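Local structure of soluble lytic transglycosylase B3 (Pseudomonas aeruginosa, 5ANZ) at residues G102-L107 / V336-D341; R321-Y326 / A331-V336. The protein probably cleaves the glycan strands of peptidoglycan as a calcium-binding lytic transglycosylase, taking part in turnover of the bacterial cell wall. All coordinates share one frame; numbering follows the deposited sequence.

Overall arrangement
Both contacts are built on helix 330-343 and both are buried; their ranges overlap at Val-336, which touches the partner segment only in interaction 2. The centre of interaction 2 is about 5 Å from the centre of the chain, that of interaction 1 about 14 Å. Interaction 2 joins two helices consecutive in sequence, whereas interaction 1 brings together regions more than two hundred residues apart. The chemistry is apolar in each, but interaction 2 mixes aliphatic branches with two tyrosines, one of them, Tyr-326, a residue of the N-acetyl-D-glucosamine site, while in interaction 1 a leucine at the break between helices 96-103 and 106-118 packs on two leucines of helix 330-343. The patches adjoin: Ala-103 CB lies 3.7 Å from Ala-335 CB.

Interaction 1 (G102-L107 / V336-D341); sequences GALDPL and VGLLAD
Leu-104 carries this contact, laying its forked side chain on Leu-338 and Leu-339 of helix 330-343. It is the residue at which the chain leaves helix 96-103. From CB the chain runs to CG, placed opposite the carbonyl carbon (chi1 -54°), and the two methyls then divide the work. CD1 goes to Leu-338, 3.8 Å from its CB and 4.0 Å from its CD1, the two leucines meeting at a slant. CD2 presses on the helix itself: it is 3.5 Å from Leu-339 N and 3.8 Å from Leu-339 CB. A branched, flexible leucine suits this place because one stem can touch two successive residues.

Leu-339 turns its own branch back toward the first segment, where CD1 approaches Ala-103 O at a looser 4.3 Å; its side chain also packs on Arg-108 and Val-109 of helix 106-118. Leu-338 continues the apolar patch onto Trp-253 and Ile-349.

Polar groups are handled beside the contact. Asp-105, whose CB points away from helix 330-343, is the N-cap of helix 106-118: its OD1 accepts from Leu-107 N at 2.8 Å through the anti lone pair, with a fairly straight N-H...O angle of 160°. Arg-108 NH1 donates to Ala-103 O, at the end of the preceding helix.

No hydrogen bond crosses between 102-107 and 336-341. The junction of helices 96-103 and 106-118 therefore rests on helix 330-343 through shape and dispersion, while directional bonds organise the chain turn from its own side.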
ATOM      1  N   GLY A 102      -3.128  11.559  -9.707  1.00 30.73           N
ATOM      2  CA  GLY A 102      -3.039  12.238  -8.424  1.00 33.09           C
ATOM      3  C   GLY A 102      -1.727  11.963  -7.699  1.00 29.96           C
ATOM      4  O   GLY A 102      -1.084  12.881  -7.177  1.00 33.68           O
ATOM      5  N   ALA A 103      -1.328  10.695  -7.654  1.00 26.08           N
ATOM      6  CA  ALA A 103      -0.084  10.306  -6.982  1.00 26.55           C
ATOM      7  C   ALA A 103       1.151  10.962  -7.608  1.00 25.01           C
ATOM      8  O   ALA A 103       2.093  11.351  -6.904  1.00 24.83           O
ATOM      9  CB  ALA A 103       0.069   8.777  -7.004  1.00 26.14           C
ATOM     10  N   LEU A 104       1.134  11.085  -8.934  1.00 22.71           N
ATOM     11  CA  LEU A 104       2.281  11.591  -9.689  1.00 21.61           C
ATOM     12  C   LEU A 104       2.111  13.064 -10.046  1.00 23.65           C
ATOM     13  O   LEU A 104       2.743  13.554 -10.989  1.00 27.18           O
ATOM     14  CB  LEU A 104       2.486  10.759 -10.956  1.00 23.74           C
ATOM     15  CG  LEU A 104       2.611   9.255 -10.664  1.00 26.33           C
ATOM     16  CD1 LEU A 104       2.679   8.451 -11.956  1.00 29.98           C
ATOM     17  CD2 LEU A 104       3.845   9.019  -9.813  1.00 30.03           C
ATOM     18  N   ASP A 105       1.264  13.760  -9.293  1.00 23.52           N
ATOM     19  CA  ASP A 105       1.059  15.189  -9.549  1.00 25.99           C
ATOM     20  C   ASP A 105       2.416  15.878  -9.561  1.00 24.35           C
ATOM     21  O   ASP A 105       3.242  15.631  -8.676  1.00 24.23           O
ATOM     22  CB  ASP A 105       0.158  15.815  -8.490  1.00 29.81           C
ATOM     23  CG  ASP A 105      -0.284  17.213  -8.862  1.00 45.82           C
ATOM     24  OD1 ASP A 105       0.553  18.138  -8.806  1.00 36.13           O
ATOM     25  OD2 ASP A 105      -1.472  17.392  -9.209  1.00 51.34           O
ATOM     26  N   PRO A 106       2.663  16.740 -10.561  1.00 26.02           N
ATOM     27  CA  PRO A 106       3.951  17.441 -10.630  1.00 26.10           C
ATOM     28  C   PRO A 106       4.307  18.139  -9.316  1.00 25.36           C
ATOM     29  O   PRO A 106       5.466  18.299  -8.995  1.00 24.77           O
ATOM     30  CB  PRO A 106       3.734  18.470 -11.752  1.00 30.49           C
ATOM     31  CG  PRO A 106       2.687  17.853 -12.614  1.00 34.85           C
ATOM     32  CD  PRO A 106       1.775  17.091 -11.686  1.00 28.20           C
ATOM     33  N   LEU A 107       3.305  18.572  -8.565  1.00 27.72           N
ATOM     34  CA  LEU A 107       3.595  19.210  -7.290  1.00 30.12           C
ATOM     35  C   LEU A 107       4.240  18.216  -6.305  1.00 26.18           C
ATOM     36  O   LEU A 107       5.159  18.584  -5.564  1.00 28.85           O
ATOM     37  CB  LEU A 107       2.320  19.815  -6.708  1.00 31.89           C
ATOM     38  CG  LEU A 107       1.721  20.882  -7.636  1.00 36.73           C
ATOM     39  CD1 LEU A 107       0.290  21.242  -7.230  1.00 44.91           C
ATOM     40  CD2 LEU A 107       2.612  22.126  -7.670  1.00 36.81           C
ATOM     41  N   VAL A 336       4.292   4.255  -6.191  1.00 17.27           N
ATOM     42  CA  VAL A 336       5.601   4.438  -5.569  1.00 16.91           C
ATOM     43  C   VAL A 336       6.750   4.301  -6.563  1.00 17.96           C
ATOM     44  O   VAL A 336       7.651   5.125  -6.591  1.00 17.69           O
ATOM     45  CB  VAL A 336       5.802   3.440  -4.416  1.00 16.02           C
ATOM     46  CG1 VAL A 336       7.240   3.471  -3.921  1.00 20.54           C
ATOM     47  CG2 VAL A 336       4.848   3.785  -3.284  1.00 18.11           C
ATOM     48  N   GLY A 337       6.727   3.253  -7.378  1.00 16.98           N
ATOM     49  CA  GLY A 337       7.802   3.053  -8.340  1.00 17.37           C
ATOM     50  C   GLY A 337       7.900   4.182  -9.354  1.00 15.93           C
ATOM     51  O   GLY A 337       8.982   4.692  -9.639  1.00 18.65           O
ATOM     52  N   LEU A 338       6.751   4.564  -9.907  1.00 16.91           N
ATOM     53  CA  LEU A 338       6.734   5.665 -10.883  1.00 19.04           C
ATOM     54  C   LEU A 338       7.097   7.017 -10.259  1.00 18.54           C
ATOM     55  O   LEU A 338       7.712   7.864 -10.909  1.00 18.90           O
ATOM     56  CB  LEU A 338       5.364   5.771 -11.560  1.00 17.97           C
ATOM     57  CG  LEU A 338       4.975   4.589 -12.457  1.00 22.09           C
ATOM     58  CD1 LEU A 338       3.505   4.687 -12.833  1.00 22.37           C
ATOM     59  CD2 LEU A 338       5.860   4.537 -13.717  1.00 22.40           C
ATOM     60  N   LEU A 339       6.716   7.235  -9.002  1.00 15.76           N
ATOM     61  CA  LEU A 339       7.112   8.472  -8.337  1.00 16.92           C
ATOM     62  C   LEU A 339       8.634   8.511  -8.142  1.00 17.43           C
ATOM     63  O   LEU A 339       9.287   9.526  -8.400  1.00 17.33           O
ATOM     64  CB  LEU A 339       6.405   8.618  -6.989  1.00 15.69           C
ATOM     65  CG  LEU A 339       6.743   9.884  -6.206  1.00 16.72           C
ATOM     66  CD1 LEU A 339       6.436  11.163  -7.003  1.00 20.09           C
ATOM     67  CD2 LEU A 339       5.950   9.875  -4.901  1.00 17.44           C
ATOM     68  N   ALA A 340       9.200   7.400  -7.670  1.00 16.16           N
ATOM     69  CA  ALA A 340      10.651   7.330  -7.514  1.00 16.45           C
ATOM     70  C   ALA A 340      11.330   7.590  -8.848  1.00 20.37           C
ATOM     71  O   ALA A 340      12.274   8.366  -8.926  1.00 21.48           O
ATOM     72  CB  ALA A 340      11.060   5.969  -6.967  1.00 19.21           C
ATOM     73  N   ASP A 341      10.817   6.963  -9.910  1.00 18.66           N
ATOM     74  CA  ASP A 341      11.374   7.220 -11.251  1.00 18.71           C
ATOM     75  C   ASP A 341      11.247   8.690 -11.676  1.00 18.86           C
ATOM     76  O   ASP A 341      12.127   9.253 -12.333  1.00 22.64           O
ATOM     77  CB  ASP A 341      10.657   6.360 -12.299  1.00 21.68           C
ATOM     78  CG  ASP A 341      10.960   4.873 -12.172  1.00 29.30           C
ATOM     79  OD1 ASP A 341      11.842   4.491 -11.372  1.00 27.06           O
ATOM     80  OD2 ASP A 341      10.327   4.091 -12.926  1.00 27.64           O
TER

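Interaction 2 (R321-Y326 / A331-V336); sequences RAILKY and AYALAV
Ile-323 drives its CG2 methyl into a shallow hollow on helix 330-343, walled by Tyr-332, Ala-333 and Val-336. The floor is Ala-333, whose CA lies 3.6 Å from CG2, an approach that the small alanine side chain allows. Tyr-332 CE1 forms one wall at 3.7 Å, and the branches of Val-336 form another. With CG2 set opposite the backbone N and CG1 opposite the carbonyl carbon (chi1 -62°), the beta-branched isoleucine sends its second arm along the same surface, where CD1 meets Val-336 CG1 tip to tip at 3.9 Å.

The fit is reciprocal. Ala-333 CB is a small bump received between Ile-323 CG2 and Leu-324 CD2, the latter 3.7 Å away; although the CB of Leu-324 points away, its long side chain bends back to close that side. Within the second helix, Val-336 CG2 rests 3.6 Å above one face of the Tyr-332 ring, toward its rim, on the side from which Ile-323 CG2 also comes, and so closes the corner between the two walls.

Farther on, Tyr-332 reaches Tyr-326 at a slant, its OH 3.7 Å from Tyr-326 CD1. This is no hydrogen bond: Tyr-326 OH pairs with Thr-205 O, and Tyr-332 OH has a weak bond to Glu-144 of helix 134-145. Tyr-241 meets the Tyr-326 ring edge-to-face.

Small and branched residues thus interlock two consecutive packed helices, 318-324 and 330-343, in the lysozyme-like transglycosylase domain. Tyr-326, at their connection, belongs with Ile-208 and Thr-211 to the N-acetyl-D-glucosamine site seen in a sugar-bound structure of this protein; the sugar is absent here, but the hydrophobic packing borders its binding groove.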
ATOM      1  N   ARG A 321       7.613  -6.256  -5.012  1.00 21.13           N
ATOM      2  CA  ARG A 321       7.082  -7.056  -3.922  1.00 24.44           C
ATOM      3  C   ARG A 321       7.415  -6.453  -2.564  1.00 27.45           C
ATOM      4  O   ARG A 321       6.622  -6.552  -1.626  1.00 28.58           O
ATOM      5  CB  ARG A 321       7.606  -8.497  -4.014  1.00 28.15           C
ATOM      6  CG  ARG A 321       7.236  -9.194  -5.319  1.00 31.97           C
ATOM      7  CD  ARG A 321       7.821 -10.604  -5.382  1.00 35.41           C
ATOM      8  NE  ARG A 321       7.244 -11.485  -4.365  1.00 50.89           N
ATOM      9  CZ  ARG A 321       7.725 -12.683  -4.032  1.00 63.85           C
ATOM     10  NH1 ARG A 321       8.811 -13.165  -4.627  1.00 63.01           N
ATOM     11  NH2 ARG A 321       7.117 -13.401  -3.095  1.00 65.97           N
ATOM     12  N   ALA A 322       8.593  -5.845  -2.446  1.00 23.65           N
ATOM     13  CA  ALA A 322       8.974  -5.188  -1.191  1.00 21.40           C
ATOM     14  C   ALA A 322       8.040  -4.017  -0.874  1.00 25.71           C
ATOM     15  O   ALA A 322       7.631  -3.813   0.270  1.00 27.57           O
ATOM     16  CB  ALA A 322      10.428  -4.700  -1.263  1.00 23.50           C
ATOM     17  N   ILE A 323       7.721  -3.235  -1.889  1.00 22.31           N
ATOM     18  CA  ILE A 323       6.829  -2.109  -1.695  1.00 22.31           C
ATOM     19  C   ILE A 323       5.445  -2.598  -1.276  1.00 23.93           C
ATOM     20  O   ILE A 323       4.779  -1.979  -0.459  1.00 22.51           O
ATOM     21  CB  ILE A 323       6.732  -1.271  -2.971  1.00 20.89           C
ATOM     22  CG1 ILE A 323       8.115  -0.709  -3.322  1.00 19.02           C
ATOM     23  CG2 ILE A 323       5.675  -0.172  -2.793  1.00 21.49           C
ATOM     24  CD1 ILE A 323       8.218  -0.219  -4.768  1.00 21.00           C
ATOM     25  N   LEU A 324       5.021  -3.743  -1.802  1.00 24.54           N
ATOM     26  CA  LEU A 324       3.701  -4.273  -1.448  1.00 24.09           C
ATOM     27  C   LEU A 324       3.586  -4.617   0.032  1.00 30.37           C
ATOM     28  O   LEU A 324       2.481  -4.675   0.592  1.00 28.47           O
ATOM     29  CB  LEU A 324       3.392  -5.504  -2.298  1.00 23.67           C
ATOM     30  CG  LEU A 324       3.047  -5.244  -3.757  1.00 25.31           C
ATOM     31  CD1 LEU A 324       2.952  -6.579  -4.489  1.00 27.02           C
ATOM     32  CD2 LEU A 324       1.737  -4.510  -3.858  1.00 27.47           C
ATOM     33  N   LYS A 325       4.720  -4.848   0.681  1.00 27.77           N
ATOM     34  CA  LYS A 325       4.687  -5.165   2.102  1.00 28.22           C
ATOM     35  C   LYS A 325       4.395  -3.891   2.903  1.00 26.06           C
ATOM     36  O   LYS A 325       4.000  -3.948   4.067  1.00 31.67           O
ATOM     37  CB  LYS A 325       6.003  -5.814   2.544  1.00 28.21           C
ATOM     38  CG  LYS A 325       6.284  -7.144   1.866  1.00 37.64           C
ATOM     39  CD  LYS A 325       7.510  -7.811   2.458  1.00 50.48           C
ATOM     40  CE  LYS A 325       7.675  -9.244   1.968  1.00 54.65           C
ATOM     41  NZ  LYS A 325       8.292  -9.317   0.617  1.00 55.49           N
ATOM     42  N   TYR A 326       4.577  -2.736   2.268  1.00 29.48           N
ATOM     43  CA  TYR A 326       4.318  -1.454   2.912  1.00 29.58           C
ATOM     44  C   TYR A 326       2.822  -1.152   2.801  1.00 32.51           C
ATOM     45  O   TYR A 326       2.182  -0.713   3.766  1.00 39.93           O
ATOM     46  CB  TYR A 326       5.181  -0.328   2.273  1.00 28.39           C
ATOM     47  CG  TYR A 326       5.582   0.771   3.233  1.00 26.45           C
ATOM     48  CD1 TYR A 326       4.638   1.639   3.739  1.00 32.22           C
ATOM     49  CD2 TYR A 326       6.911   0.932   3.647  1.00 28.83           C
ATOM     50  CE1 TYR A 326       4.985   2.629   4.630  1.00 36.00           C
ATOM     51  CE2 TYR A 326       7.269   1.934   4.553  1.00 27.22           C
ATOM     52  CZ  TYR A 326       6.299   2.775   5.033  1.00 33.30           C
ATOM     53  OH  TYR A 326       6.625   3.786   5.912  1.00 34.28           O
ATOM     54  N   ALA A 331      -1.808  -0.877  -7.171  1.00 25.67           N
ATOM     55  CA  ALA A 331      -1.870   0.517  -7.638  1.00 23.09           C
ATOM     56  C   ALA A 331      -0.908   1.398  -6.815  1.00 19.09           C
ATOM     57  O   ALA A 331      -0.153   2.207  -7.359  1.00 21.60           O
ATOM     58  CB  ALA A 331      -3.277   1.052  -7.553  1.00 28.67           C
ATOM     59  N   TYR A 332      -0.936   1.215  -5.505  1.00 23.31           N
ATOM     60  CA  TYR A 332      -0.009   1.916  -4.615  1.00 24.02           C
ATOM     61  C   TYR A 332       1.433   1.641  -4.976  1.00 22.85           C
ATOM     62  O   TYR A 332       2.248   2.556  -5.087  1.00 20.94           O
ATOM     63  CB  TYR A 332      -0.260   1.498  -3.168  1.00 21.21           C
ATOM     64  CG  TYR A 332       0.808   1.975  -2.193  1.00 21.52           C
ATOM     65  CD1 TYR A 332       1.955   1.224  -1.964  1.00 24.81           C
ATOM     66  CD2 TYR A 332       0.650   3.152  -1.471  1.00 20.42           C
ATOM     67  CE1 TYR A 332       2.920   1.638  -1.051  1.00 20.85           C
ATOM     68  CE2 TYR A 332       1.614   3.574  -0.562  1.00 23.67           C
ATOM     69  CZ  TYR A 332       2.749   2.813  -0.368  1.00 25.41           C
ATOM     70  OH  TYR A 332       3.707   3.207   0.545  1.00 27.86           O
ATOM     71  N   ALA A 333       1.768   0.367  -5.164  1.00 19.75           N
ATOM     72  CA  ALA A 333       3.161   0.026  -5.423  1.00 19.59           C
ATOM     73  C   ALA A 333       3.595   0.551  -6.789  1.00 18.48           C
ATOM     74  O   ALA A 333       4.722   1.014  -6.938  1.00 19.16           O
ATOM     75  CB  ALA A 333       3.381  -1.490  -5.309  1.00 19.38           C
ATOM     76  N   LEU A 334       2.688   0.541  -7.768  1.00 19.04           N
ATOM     77  CA  LEU A 334       3.008   1.138  -9.068  1.00 19.31           C
ATOM     78  C   LEU A 334       3.264   2.642  -8.920  1.00 18.42           C
ATOM     79  O   LEU A 334       4.241   3.175  -9.490  1.00 19.21           O
ATOM     80  CB  LEU A 334       1.872   0.866 -10.065  1.00 19.93           C
ATOM     81  CG  LEU A 334       2.086   1.353 -11.496  1.00 22.53           C
ATOM     82  CD1 LEU A 334       3.372   0.801 -12.084  1.00 24.24           C
ATOM     83  CD2 LEU A 334       0.879   0.908 -12.325  1.00 27.08           C
ATOM     84  N   ALA A 335       2.430   3.311  -8.117  1.00 18.20           N
ATOM     85  CA  ALA A 335       2.599   4.750  -7.865  1.00 20.61           C
ATOM     86  C   ALA A 335       3.943   5.030  -7.218  1.00 18.50           C
ATOM     87  O   ALA A 335       4.651   5.958  -7.613  1.00 16.31           O
ATOM     88  CB  ALA A 335       1.476   5.303  -6.985  1.00 18.85           C
ATOM     89  N   VAL A 336       4.292   4.255  -6.191  1.00 17.27           N
ATOM     90  CA  VAL A 336       5.601   4.438  -5.569  1.00 16.91           C
ATOM     91  C   VAL A 336       6.750   4.301  -6.563  1.00 17.96           C
ATOM     92  O   VAL A 336       7.651   5.125  -6.591  1.00 17.69           O
ATOM     93  CB  VAL A 336       5.802   3.440  -4.416  1.00 16.02           C
ATOM     94  CG1 VAL A 336       7.240   3.471  -3.921  1.00 20.54           C
ATOM     95  CG2 VAL A 336       4.848   3.785  -3.284  1.00 18.11           C
TER